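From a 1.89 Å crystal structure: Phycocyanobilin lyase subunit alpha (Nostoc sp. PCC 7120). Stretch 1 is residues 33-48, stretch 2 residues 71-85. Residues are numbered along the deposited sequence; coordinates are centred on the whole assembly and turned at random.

Stretch 1, residues 33-48: LRYYAAWWLGKYRVKE
Stretch 2 (71-85) YPLRRNAARALGKLG

Two helices, 33-43 and one starting at Pro72, run nearly parallel, 12° apart, with axes 8.1 Å apart at closest approach. Tyr35 lies level with Leu73, Ala38 with Ala77, Gly42 with Ala80 and Lys47 with Leu84. The backbones are tightest at Gly42, whose CA is 4.1 Å from Ala80 CA. A CB on Gly42 would fall 3.0 Å from Ala80 CA, a clash, so the lack of a side chain permits this approach. Ala80 CB packs 3.5 Å from Ala38 O.

Tyr35 is t (chi1 -178°, chi2 87°). Its CA-to-CB bond points sideways, but the ring end comes nearer, with CE1 3.8 Å from Pro72 CB. Asn76 points toward stretch 1 with chi1 -90° and chi2 12°. This places its ND2 over one face of the Tyr35 ring and lets ND2 donate to Tyr35 O at 3.1 Å. The same oxygen also accepts from Trp39 N within its helix. The other end of the amide is used too: Asn76 OD1 accepts from Arg79 NH1 at 2.8 Å. Leu73 is t,p, which brings its CD1 3.9 Å from Ala38 CB.

Beyond the first helix the chain turns. Tyr44 leaves helical geometry, and Arg45 has positive phi (51/52). Lys83 is m,t, then chi3 91° and chi4 -54°; this bent chain delivers NZ to Gly42 O, a 2.8 Å hydrogen bond. Arg45 is m,t,t with chi4 -115°, and its NH1 makes a weak 3.1 Å hydrogen bond to Lys83 O. Lys83 NZ sits over one face of the guanidinium, 3.2 Å from Arg45 NE. Both are donors with like charge, so this proximity is no bond.

Leu84 is m,t. Its CD2 lies 3.7 Å from Arg45 CA and its CD1 3.5 Å from Val46 O, which has no polar partner.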

# COMPACT_ATOMS: atom_id res chain seq x y z
N LEU A 33 -20.51 -9.95 3.96
CA LEU A 33 -19.70 -10.94 3.35
C LEU A 33 -20.02 -11.05 1.86
O LEU A 33 -19.09 -11.18 1.04
CB LEU A 33 -19.89 -12.27 4.08
CG LEU A 33 -18.97 -13.42 3.63
CD1 LEU A 33 -17.50 -13.12 3.82
CD2 LEU A 33 -19.31 -14.73 4.38
N ARG A 34 -21.29 -10.99 1.49
CA ARG A 34 -21.61 -10.92 0.05
C ARG A 34 -20.92 -9.67 -0.59
O ARG A 34 -20.38 -9.75 -1.69
CB ARG A 34 -23.11 -10.68 -0.15
CG ARG A 34 -23.98 -11.76 0.39
CD ARG A 34 -25.41 -11.40 0.02
NE ARG A 34 -26.27 -12.54 0.30
CZ ARG A 34 -27.52 -12.68 -0.14
NH1 ARG A 34 -28.11 -11.75 -0.91
NH2 ARG A 34 -28.18 -13.79 0.21
N TYR A 35 -21.05 -8.53 0.08
CA TYR A 35 -20.49 -7.26 -0.43
C TYR A 35 -18.99 -7.40 -0.63
O TYR A 35 -18.46 -7.02 -1.63
CB TYR A 35 -20.87 -6.14 0.54
CG TYR A 35 -20.44 -4.76 0.20
CD1 TYR A 35 -21.24 -3.96 -0.61
CD2 TYR A 35 -19.23 -4.21 0.68
CE1 TYR A 35 -20.86 -2.67 -0.94
CE2 TYR A 35 -18.87 -2.87 0.38
CZ TYR A 35 -19.68 -2.13 -0.41
OH TYR A 35 -19.36 -0.85 -0.80
N TYR A 36 -18.31 -7.96 0.35
CA TYR A 36 -16.89 -8.11 0.31
C TYR A 36 -16.51 -9.06 -0.79
O TYR A 36 -15.61 -8.81 -1.60
CB TYR A 36 -16.39 -8.57 1.69
CG TYR A 36 -14.89 -8.68 1.68
CD1 TYR A 36 -14.29 -9.82 1.29
CD2 TYR A 36 -14.10 -7.58 2.03
CE1 TYR A 36 -12.95 -9.95 1.23
CE2 TYR A 36 -12.72 -7.67 2.00
CZ TYR A 36 -12.17 -8.88 1.60
OH TYR A 36 -10.87 -9.02 1.53
N ALA A 37 -17.25 -10.14 -0.91
CA ALA A 37 -16.92 -11.13 -1.92
C ALA A 37 -17.04 -10.62 -3.33
O ALA A 37 -16.23 -10.92 -4.16
CB ALA A 37 -17.81 -12.36 -1.73
N ALA A 38 -18.07 -9.90 -3.65
CA ALA A 38 -18.18 -9.21 -4.92
C ALA A 38 -17.04 -8.26 -5.19
O ALA A 38 -16.48 -8.32 -6.29
CB ALA A 38 -19.47 -8.44 -5.01
N TRP A 39 -16.61 -7.42 -4.21
CA TRP A 39 -15.39 -6.64 -4.40
C TRP A 39 -14.17 -7.51 -4.66
O TRP A 39 -13.39 -7.27 -5.56
CB TRP A 39 -15.17 -5.73 -3.12
CG TRP A 39 -13.87 -5.07 -3.13
CD1 TRP A 39 -13.57 -3.88 -3.67
CD2 TRP A 39 -12.68 -5.54 -2.55
NE1 TRP A 39 -12.26 -3.64 -3.58
CE2 TRP A 39 -11.67 -4.62 -2.88
CE3 TRP A 39 -12.35 -6.69 -1.84
CZ2 TRP A 39 -10.35 -4.75 -2.47
CZ3 TRP A 39 -11.01 -6.85 -1.43
CH2 TRP A 39 -10.03 -5.89 -1.77
N TRP A 40 -14.02 -8.61 -3.88
CA TRP A 40 -12.87 -9.47 -4.02
C TRP A 40 -12.77 -10.08 -5.41
O TRP A 40 -11.67 -10.18 -6.00
CB TRP A 40 -12.90 -10.53 -2.96
CG TRP A 40 -11.69 -11.35 -2.78
CD1 TRP A 40 -10.69 -11.20 -1.87
CD2 TRP A 40 -11.41 -12.58 -3.47
NE1 TRP A 40 -9.75 -12.22 -2.00
CE2 TRP A 40 -10.16 -13.06 -2.99
CE3 TRP A 40 -12.05 -13.27 -4.49
CZ2 TRP A 40 -9.58 -14.25 -3.47
CZ3 TRP A 40 -11.44 -14.46 -4.99
CH2 TRP A 40 -10.23 -14.93 -4.45
N LEU A 41 -13.89 -10.50 -5.94
CA LEU A 41 -13.88 -11.15 -7.27
C LEU A 41 -13.40 -10.20 -8.36
O LEU A 41 -12.67 -10.60 -9.22
CB LEU A 41 -15.27 -11.67 -7.59
CG LEU A 41 -15.74 -12.90 -6.80
CD1 LEU A 41 -17.20 -13.14 -6.98
CD2 LEU A 41 -14.92 -14.09 -7.22
N GLY A 42 -13.73 -8.92 -8.23
CA GLY A 42 -13.24 -7.89 -9.19
C GLY A 42 -11.85 -7.51 -8.95
O GLY A 42 -11.07 -7.40 -9.90
N LYS A 43 -11.47 -7.38 -7.69
CA LYS A 43 -10.12 -7.01 -7.37
C LYS A 43 -9.12 -8.05 -7.87
O LYS A 43 -8.08 -7.72 -8.41
CB LYS A 43 -10.05 -6.87 -5.87
CG LYS A 43 -8.64 -6.69 -5.28
CD LYS A 43 -7.94 -5.47 -5.79
CE LYS A 43 -6.66 -5.41 -4.96
NZ LYS A 43 -5.99 -4.14 -5.19
N TYR A 44 -9.43 -9.32 -7.67
CA TYR A 44 -8.56 -10.42 -8.09
C TYR A 44 -8.89 -10.88 -9.49
O TYR A 44 -8.29 -11.85 -9.98
CB TYR A 44 -8.63 -11.58 -7.05
CG TYR A 44 -8.00 -11.11 -5.77
CD1 TYR A 44 -8.73 -10.38 -4.86
CD2 TYR A 44 -6.67 -11.36 -5.50
CE1 TYR A 44 -8.18 -9.88 -3.69
CE2 TYR A 44 -6.07 -10.84 -4.35
CZ TYR A 44 -6.84 -10.07 -3.47
OH TYR A 44 -6.32 -9.50 -2.29
N ARG A 45 -9.78 -10.19 -10.18
CA ARG A 45 -10.02 -10.44 -11.63
C ARG A 45 -10.26 -11.97 -11.90
O ARG A 45 -9.61 -12.58 -12.71
CB ARG A 45 -8.91 -9.92 -12.48
CG ARG A 45 -8.89 -8.40 -12.46
CD ARG A 45 -8.22 -7.87 -13.70
NE ARG A 45 -8.00 -6.44 -13.51
CZ ARG A 45 -8.56 -5.45 -14.21
NH1 ARG A 45 -9.43 -5.67 -15.21
NH2 ARG A 45 -8.24 -4.21 -13.89
N VAL A 46 -11.20 -12.53 -11.15
CA VAL A 46 -11.52 -13.92 -11.18
C VAL A 46 -12.51 -14.04 -12.29
O VAL A 46 -13.72 -13.86 -12.09
CB VAL A 46 -12.16 -14.31 -9.88
CG1 VAL A 46 -12.63 -15.75 -9.87
CG2 VAL A 46 -11.17 -14.10 -8.73
N LYS A 47 -11.98 -14.34 -13.45
CA LYS A 47 -12.77 -14.40 -14.68
C LYS A 47 -13.50 -15.73 -14.99
O LYS A 47 -14.21 -15.79 -15.95
CB LYS A 47 -11.89 -14.08 -15.88
CG LYS A 47 -11.03 -12.88 -15.67
CD LYS A 47 -10.27 -12.57 -16.93
CE LYS A 47 -10.20 -11.07 -17.08
NZ LYS A 47 -8.98 -10.64 -17.79
N GLU A 48 -13.34 -16.77 -14.18
CA GLU A 48 -14.16 -17.99 -14.28
C GLU A 48 -15.61 -17.73 -14.59
O GLU A 48 -16.27 -16.85 -13.98
CB GLU A 48 -14.21 -18.67 -12.94
CG GLU A 48 -13.03 -19.57 -12.67
CD GLU A 48 -12.96 -19.93 -11.20
OE1 GLU A 48 -11.83 -19.97 -10.66
OE2 GLU A 48 -14.04 -20.13 -10.61
N TYR A 71 -28.61 0.08 -3.44
CA TYR A 71 -28.44 -1.33 -3.52
C TYR A 71 -26.95 -1.65 -3.46
O TYR A 71 -26.31 -1.81 -4.50
CB TYR A 71 -28.98 -1.81 -4.86
CG TYR A 71 -30.48 -1.73 -5.07
CD1 TYR A 71 -31.07 -0.61 -5.62
CD2 TYR A 71 -31.30 -2.87 -4.85
CE1 TYR A 71 -32.43 -0.57 -5.88
CE2 TYR A 71 -32.65 -2.84 -5.06
CZ TYR A 71 -33.20 -1.70 -5.57
OH TYR A 71 -34.53 -1.63 -5.77
N PRO A 72 -26.35 -1.75 -2.25
CA PRO A 72 -24.89 -1.97 -2.14
C PRO A 72 -24.33 -3.17 -2.91
O PRO A 72 -23.29 -3.09 -3.50
CB PRO A 72 -24.66 -2.18 -0.64
CG PRO A 72 -25.76 -1.39 -0.01
CD PRO A 72 -26.97 -1.54 -0.92
N LEU A 73 -24.97 -4.30 -2.86
CA LEU A 73 -24.38 -5.42 -3.55
C LEU A 73 -24.51 -5.22 -5.07
O LEU A 73 -23.65 -5.68 -5.80
CB LEU A 73 -25.04 -6.79 -3.11
CG LEU A 73 -24.48 -8.02 -3.80
CD1 LEU A 73 -23.02 -8.18 -3.42
CD2 LEU A 73 -25.24 -9.37 -3.42
N ARG A 74 -25.58 -4.60 -5.54
CA ARG A 74 -25.68 -4.38 -6.98
C ARG A 74 -24.53 -3.46 -7.45
O ARG A 74 -23.94 -3.70 -8.47
CB ARG A 74 -26.97 -3.74 -7.37
CG ARG A 74 -28.16 -4.66 -7.24
CD ARG A 74 -29.38 -4.01 -7.84
NE ARG A 74 -30.57 -4.73 -7.43
CZ ARG A 74 -31.76 -4.59 -7.96
NH1 ARG A 74 -31.95 -3.75 -8.98
NH2 ARG A 74 -32.78 -5.29 -7.46
N ARG A 75 -24.22 -2.46 -6.66
CA ARG A 75 -23.11 -1.59 -7.00
C ARG A 75 -21.79 -2.32 -7.12
O ARG A 75 -21.09 -2.20 -8.08
CB ARG A 75 -22.98 -0.48 -5.92
CG ARG A 75 -24.17 0.40 -5.76
CD ARG A 75 -24.01 1.24 -4.47
NE ARG A 75 -25.19 2.11 -4.27
CZ ARG A 75 -25.32 2.93 -3.23
NH1 ARG A 75 -24.37 2.99 -2.33
NH2 ARG A 75 -26.40 3.71 -3.09
N ASN A 76 -21.44 -3.13 -6.15
CA ASN A 76 -20.20 -3.84 -6.17
C ASN A 76 -20.13 -4.93 -7.23
O ASN A 76 -19.11 -5.11 -7.84
CB ASN A 76 -19.95 -4.51 -4.80
CG ASN A 76 -19.20 -3.61 -3.87
OD1 ASN A 76 -19.03 -2.38 -4.15
ND2 ASN A 76 -18.71 -4.18 -2.79
N ALA A 77 -21.25 -5.54 -7.49
CA ALA A 77 -21.35 -6.55 -8.59
C ALA A 77 -21.18 -5.92 -9.93
O ALA A 77 -20.45 -6.44 -10.79
CB ALA A 77 -22.67 -7.32 -8.51
N ALA A 78 -21.87 -4.82 -10.15
CA ALA A 78 -21.69 -4.07 -11.37
C ALA A 78 -20.24 -3.65 -11.63
O ALA A 78 -19.74 -3.81 -12.71
CB ALA A 78 -22.62 -2.88 -11.40
N ARG A 79 -19.57 -3.15 -10.61
CA ARG A 79 -18.17 -2.69 -10.70
C ARG A 79 -17.27 -3.88 -10.99
O ARG A 79 -16.44 -3.84 -11.89
CB ARG A 79 -17.70 -2.09 -9.39
CG ARG A 79 -18.33 -0.82 -8.93
CD ARG A 79 -17.93 -0.31 -7.49
NE ARG A 79 -18.76 0.88 -7.15
CZ ARG A 79 -19.45 1.11 -6.03
NH1 ARG A 79 -19.45 0.25 -5.00
NH2 ARG A 79 -20.11 2.26 -5.91
N ALA A 80 -17.49 -4.98 -10.29
CA ALA A 80 -16.71 -6.19 -10.52
C ALA A 80 -16.80 -6.71 -11.96
O ALA A 80 -15.74 -7.04 -12.58
CB ALA A 80 -17.14 -7.29 -9.55
N LEU A 81 -18.00 -6.69 -12.54
CA LEU A 81 -18.23 -7.25 -13.88
C LEU A 81 -17.47 -6.54 -14.94
O LEU A 81 -17.00 -7.15 -15.93
CB LEU A 81 -19.68 -7.30 -14.23
CG LEU A 81 -20.42 -8.33 -13.44
CD1 LEU A 81 -21.87 -8.13 -13.56
CD2 LEU A 81 -20.05 -9.68 -14.03
N GLY A 82 -17.24 -5.25 -14.74
CA GLY A 82 -16.48 -4.56 -15.73
C GLY A 82 -15.01 -5.00 -15.79
O GLY A 82 -14.41 -4.82 -16.77
N LYS A 83 -14.45 -5.52 -14.72
CA LYS A 83 -13.04 -5.87 -14.63
C LYS A 83 -12.84 -7.28 -15.19
O LYS A 83 -11.72 -7.68 -15.40
CB LYS A 83 -12.60 -5.83 -13.18
CG LYS A 83 -12.58 -4.38 -12.65
CD LYS A 83 -12.33 -4.28 -11.17
CE LYS A 83 -10.84 -4.14 -10.77
NZ LYS A 83 -9.94 -5.21 -11.32
N LEU A 84 -13.93 -8.04 -15.39
CA LEU A 84 -13.77 -9.43 -15.79
C LEU A 84 -13.76 -9.65 -17.29
O LEU A 84 -13.54 -10.74 -17.67
CB LEU A 84 -14.83 -10.28 -15.10
CG LEU A 84 -14.83 -10.16 -13.58
CD1 LEU A 84 -15.79 -11.11 -12.95
CD2 LEU A 84 -13.47 -10.33 -12.98
N GLY A 85 -14.09 -8.65 -18.11
CA GLY A 85 -14.00 -8.74 -19.52
C GLY A 85 -14.98 -9.68 -20.19
O GLY A 85 -14.70 -10.15 -21.27